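Local coordinates for FrpC operon protein (Neisseria meningitidis, PDB 5EDF), which is an iron-regulated protein that binds the RTX protein FrpC and may take part in adhesion, though its precise function is unknown, at residues M28-Y32 against G33-R37; R37-Q40 against D41-K45. All blocks are in the same frame, centred on the assembly; numbering follows the deposited sequence.

Contact 1: residues M28-Y32 against G33-R37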
loop_
_atom_site.group_PDB
_atom_site.type_symbol
_atom_site.label_atom_id
_atom_site.label_comp_id
_atom_site.label_asym_id
_atom_site.label_seq_id
_atom_site.Cartn_x
_atom_site.Cartn_y
_atom_site.Cartn_z
HETATM N N MSE A 28 5.514 10.703 -13.333
HETATM C CA MSE A 28 4.401 9.917 -12.894
HETATM C C MSE A 28 3.213 10.836 -12.910
HETATM O O MSE A 28 3.305 11.968 -12.398
HETATM C CB MSE A 28 4.637 9.455 -11.472
HETATM C CG MSE A 28 3.738 8.384 -11.023
HETATM SE SE MSE A 28 4.419 7.359 -9.485
HETATM C CE MSE A 28 5.082 5.725 -10.319
ATOM N N VAL A 29 2.104 10.383 -13.470
ATOM C CA VAL A 29 0.902 11.216 -13.621
ATOM C C VAL A 29 -0.217 10.533 -12.831
ATOM O O VAL A 29 -0.587 9.412 -13.159
ATOM C CB VAL A 29 0.502 11.413 -15.096
ATOM C CG1 VAL A 29 -0.795 12.205 -15.191
ATOM C CG2 VAL A 29 1.621 12.133 -15.823
ATOM N N ILE A 30 -0.695 11.172 -11.758
ATOM C CA ILE A 30 -1.555 10.522 -10.768
ATOM C C ILE A 30 -2.915 11.178 -10.747
ATOM O O ILE A 30 -2.999 12.388 -10.526
ATOM C CB ILE A 30 -0.915 10.600 -9.375
ATOM C CG1 ILE A 30 0.473 9.953 -9.420
ATOM C CG2 ILE A 30 -1.813 9.902 -8.312
ATOM C CD1 ILE A 30 1.153 9.802 -8.069
ATOM N N PRO A 31 -4.000 10.405 -10.934
ATOM C CA PRO A 31 -5.330 11.006 -10.723
ATOM C C PRO A 31 -5.448 11.605 -9.330
ATOM O O PRO A 31 -5.033 10.975 -8.348
ATOM C CB PRO A 31 -6.294 9.845 -10.936
ATOM C CG PRO A 31 -5.521 8.877 -11.812
ATOM C CD PRO A 31 -4.096 8.999 -11.328
ATOM N N TYR A 32 -5.937 12.827 -9.225
ATOM C CA TYR A 32 -5.739 13.601 -8.024
ATOM C C TYR A 32 -6.479 13.084 -6.823
ATOM O O TYR A 32 -6.097 13.396 -5.681
ATOM C CB TYR A 32 -6.005 15.092 -8.281
ATOM C CG TYR A 32 -7.427 15.567 -8.255
ATOM C CD1 TYR A 32 -8.457 14.936 -8.947
ATOM C CD2 TYR A 32 -7.746 16.738 -7.582
ATOM C CE1 TYR A 32 -9.756 15.437 -8.933
ATOM C CE2 TYR A 32 -9.005 17.233 -7.585
ATOM C CZ TYR A 32 -10.024 16.605 -8.260
ATOM O OH TYR A 32 -11.301 17.121 -8.290
ATOM N N GLY A 33 -7.513 12.270 -7.015
ATOM C CA GLY A 33 -8.205 11.655 -5.915
ATOM C C GLY A 33 -7.410 10.673 -5.089
ATOM O O GLY A 33 -7.828 10.317 -3.998
ATOM N N TYR A 34 -6.232 10.269 -5.577
ATOM C CA TYR A 34 -5.315 9.434 -4.796
ATOM C C TYR A 34 -4.393 10.247 -3.902
ATOM O O TYR A 34 -3.540 9.680 -3.254
ATOM C CB TYR A 34 -4.463 8.591 -5.760
ATOM C CG TYR A 34 -5.260 7.530 -6.480
ATOM C CD1 TYR A 34 -5.754 6.405 -5.815
ATOM C CD2 TYR A 34 -5.558 7.660 -7.825
ATOM C CE1 TYR A 34 -6.501 5.443 -6.492
ATOM C CE2 TYR A 34 -6.274 6.692 -8.483
ATOM C CZ TYR A 34 -6.744 5.587 -7.819
ATOM O OH TYR A 34 -7.499 4.625 -8.482
ATOM N N LEU A 35 -4.581 11.565 -3.869
ATOM C CA LEU A 35 -3.683 12.496 -3.168
ATOM C C LEU A 35 -4.336 13.223 -2.002
ATOM O O LEU A 35 -4.070 14.412 -1.773
ATOM C CB LEU A 35 -3.070 13.491 -4.162
ATOM C CG LEU A 35 -2.316 12.861 -5.351
ATOM C CD1 LEU A 35 -2.044 13.931 -6.413
ATOM C CD2 LEU A 35 -1.055 12.142 -4.911
ATOM N N ALA A 36 -5.141 12.513 -1.226
ATOM C CA ALA A 36 -5.897 13.132 -0.151
ATOM C C ALA A 36 -5.042 13.855 0.888
ATOM O O ALA A 36 -5.513 14.817 1.537
ATOM C CB ALA A 36 -6.835 12.114 0.534
ATOM N N ARG A 37 -3.800 13.419 1.099
ATOM C CA ARG A 37 -2.946 14.153 2.055
ATOM C C ARG A 37 -2.466 15.523 1.539
ATOM O O ARG A 37 -2.021 16.377 2.327
ATOM C CB ARG A 37 -1.729 13.344 2.474
ATOM C CG ARG A 37 -2.060 12.162 3.315
ATOM C CD ARG A 37 -0.840 11.338 3.663
ATOM N NE ARG A 37 -1.090 10.299 4.638
ATOM C CZ ARG A 37 -1.034 10.441 5.956
ATOM N NH1 ARG A 37 -0.735 11.626 6.498
ATOM N NH2 ARG A 37 -1.242 9.407 6.729
#
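Tyr32 O receives the amide of Leu35 in the shorter of two backbone bonds here, Leu35 N to Tyr32 O 3.0 Å, with an N-H...O angle of 147°. One residue back, Tyr34 N reaches Pro31 O at 3.1 Å along a straighter line of 168°. Two successive i to i+3 bonds curl the chain tightly just after the strand. Pro31 suits the strand's last position because the backbone bonds on this side are made by its neighbours, Ile30 with Val19 and Tyr32 with His17; a residue without an N-H costs that pairing nothing, and its carbonyl still starts the turn. Pro31 O also lies at the edge of the Tyr34 ring, near its plane, 3.4 Å from Tyr34 CD2. With chi1 near -69° the Tyr34 ring swings back to cross the proline ring at a slant, Tyr34 CD2 lying 3.9 Å from Pro31 CB. The backbone itself carries Tyr34 CB to 3.9 Å from Ile30 CG2. Ile30 CG2 meets Leu35 CD2 at 4.1 Å, the two side chains crossing at about a right angle, so one branch of a beta-branched residue serves two apolar neighbours. Leu35 also touches Val19 of strand 18-23, and Tyr34 packs on Leu218 of helix 205-224. Tyr32 takes another direction: its hydroxyl is hydrogen-bonded to Pro9 O and its ring meets His17 edge-to-face. Gly33, without a side chain, fits a buried place beside Tyr32. Consecutive i to i+3 bonds mark a single turn of 3-10 helix, here leading out of edge strand 26-31 of a small mixed sheet.

Contact 2: residues R37-Q40 against D41-K45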
loop_
_atom_site.group_PDB
_atom_site.type_symbol
_atom_site.label_atom_id
_atom_site.label_comp_id
_atom_site.label_asym_id
_atom_site.label_seq_id
_atom_site.Cartn_x
_atom_site.Cartn_y
_atom_site.Cartn_z
ATOM N N ARG A 37 -3.800 13.419 1.099
ATOM C CA ARG A 37 -2.946 14.153 2.055
ATOM C C ARG A 37 -2.466 15.523 1.539
ATOM O O ARG A 37 -2.021 16.377 2.327
ATOM C CB ARG A 37 -1.729 13.344 2.474
ATOM C CG ARG A 37 -2.060 12.162 3.315
ATOM C CD ARG A 37 -0.840 11.338 3.663
ATOM N NE ARG A 37 -1.090 10.299 4.638
ATOM C CZ ARG A 37 -1.034 10.441 5.956
ATOM N NH1 ARG A 37 -0.735 11.626 6.498
ATOM N NH2 ARG A 37 -1.242 9.407 6.729
ATOM N N TYR A 38 -2.616 15.732 0.249
ATOM C CA TYR A 38 -2.133 16.952 -0.413
ATOM C C TYR A 38 -3.297 17.880 -0.664
ATOM O O TYR A 38 -3.577 18.282 -1.789
ATOM C CB TYR A 38 -1.421 16.576 -1.712
ATOM C CG TYR A 38 -0.263 15.624 -1.614
ATOM C CD1 TYR A 38 1.025 16.048 -1.759
ATOM C CD2 TYR A 38 -0.463 14.265 -1.511
ATOM C CE1 TYR A 38 2.108 15.160 -1.763
ATOM C CE2 TYR A 38 0.602 13.385 -1.515
ATOM C CZ TYR A 38 1.867 13.827 -1.651
ATOM O OH TYR A 38 2.927 12.952 -1.639
ATOM N N THR A 39 -3.967 18.234 0.424
ATOM C CA THR A 39 -5.185 19.028 0.387
ATOM C C THR A 39 -5.117 20.101 1.468
ATOM O O THR A 39 -4.257 20.044 2.390
ATOM C CB THR A 39 -6.457 18.168 0.584
ATOM O OG1 THR A 39 -6.356 17.440 1.833
ATOM C CG2 THR A 39 -6.623 17.190 -0.498
ATOM N N GLN A 40 -6.025 21.061 1.347
ATOM C CA GLN A 40 -6.224 22.086 2.361
ATOM C C GLN A 40 -7.711 22.234 2.632
ATOM O O GLN A 40 -8.538 21.856 1.810
ATOM C CB GLN A 40 -5.627 23.407 1.895
ATOM C CG GLN A 40 -4.120 23.381 1.764
ATOM C CD GLN A 40 -3.554 24.700 1.310
ATOM O OE1 GLN A 40 -4.227 25.480 0.641
ATOM N NE2 GLN A 40 -2.310 24.962 1.681
ATOM N N ASP A 41 -8.021 22.752 3.821
ATOM C CA ASP A 41 -9.370 23.223 4.207
ATOM C C ASP A 41 -10.464 22.156 4.106
ATOM O O ASP A 41 -11.385 22.254 3.290
ATOM C CB ASP A 41 -9.724 24.458 3.394
ATOM C CG ASP A 41 -8.704 25.584 3.571
ATOM O OD1 ASP A 41 -8.022 25.617 4.624
ATOM O OD2 ASP A 41 -8.585 26.433 2.661
ATOM N N ASN A 42 -10.304 21.129 4.926
ATOM C CA ASN A 42 -11.223 19.993 5.021
ATOM C C ASN A 42 -11.450 19.352 3.665
ATOM O O ASN A 42 -12.583 19.074 3.278
ATOM C CB ASN A 42 -12.558 20.403 5.684
ATOM C CG ASN A 42 -13.304 19.209 6.321
ATOM O OD1 ASN A 42 -12.693 18.231 6.761
ATOM N ND2 ASN A 42 -14.633 19.303 6.378
ATOM N N ALA A 43 -10.349 19.140 2.939
ATOM C CA ALA A 43 -10.383 18.517 1.626
ATOM C C ALA A 43 -11.240 19.288 0.592
ATOM O O ALA A 43 -11.886 18.673 -0.251
ATOM C CB ALA A 43 -10.833 17.064 1.746
ATOM N N THR A 44 -11.244 20.616 0.686
ATOM C CA THR A 44 -11.955 21.485 -0.287
ATOM C C THR A 44 -10.994 22.093 -1.312
ATOM O O THR A 44 -11.418 22.623 -2.344
ATOM C CB THR A 44 -12.796 22.622 0.380
ATOM O OG1 THR A 44 -11.923 23.578 1.004
ATOM C CG2 THR A 44 -13.768 22.044 1.367
ATOM N N LYS A 45 -9.698 22.036 -1.036
ATOM C CA LYS A 45 -8.719 22.530 -2.003
ATOM C C LYS A 45 -7.710 21.415 -2.225
ATOM O O LYS A 45 -7.102 20.917 -1.276
ATOM C CB LYS A 45 -8.018 23.780 -1.507
ATOM C CG LYS A 45 -8.955 24.982 -1.359
ATOM C CD LYS A 45 -8.221 26.174 -0.775
ATOM C CE LYS A 45 -9.140 27.394 -0.629
ATOM N NZ LYS A 45 -10.343 27.188 0.262
HETATM O O HOH W 1 -7.642 18.976 3.798
HETATM O O HOH W 2 -5.712 27.415 1.769
#
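Gln40 and Lys45 join their backbones as an antiparallel hydrogen-bonded pair: Gln40 N donates to Lys45 O at 2.8 Å, and Lys45 N returns a bond to Gln40 O at 3.1 Å. Gln40 O also accepts from Thr44 N (3.2 Å), so two successive amides share one carbonyl in a classic beta bulge. Above this backbone, Lys45 bends at its last torsion (chi4 60°) and sets NZ 3.1 Å from Asp41 OD2, on the anti lone pair, in a salt bridge. A water bridges that oxygen to Gln40 OE1. Thr44, its hydroxyl turned between backbone N and carbonyl carbon (chi1 68°), donates from OG1 to Asp41 O at 2.7 Å, on a lone pair. A second water links Thr39 OG1 to Ala43 N, while Ala36 O is a further partner of that hydroxyl. Asp41, Asn42 and Ala43 are all left-handed helical in conformation, which lets the chain coil back on itself; Asp and Asn are among the non-glycine residues that tolerate this best, Ala less readily. Packing is slighter: Gln40 CB and Lys45 CB, on the same face, stand 4.2 Å apart, and both side chains touch Phe6. Small Ala43 is buried against Leu91 of helix 84-93. The hairpin loop is thus closed mainly by polar bonds, and its exposed salt bridge is probably only modestly stabilising.

How the contacts relate
Contact 1 and contact 2 follow each other along one run of chain from strand 26-31 to the short hairpin of strands 39-40 and 45-46, with Arg37 common to both; their centres lie about 12 Å apart. Contact 1 is buried, its centre about 14 Å from the centre of the chain, whereas contact 2 lies at the surface, its centre about 21 Å from that point. A hydrogen bond from Thr39 OG1 to Ala36 O spans the joint around Arg37, which forms a salt bridge with Asp100 of the large sheet. A bound sodium ion, of no known role, lies nearer contact 2, about 4 Å from the side chain of Tyr38 against about 9 Å from that of Leu35. Neither contact includes a residue of the azide pocket.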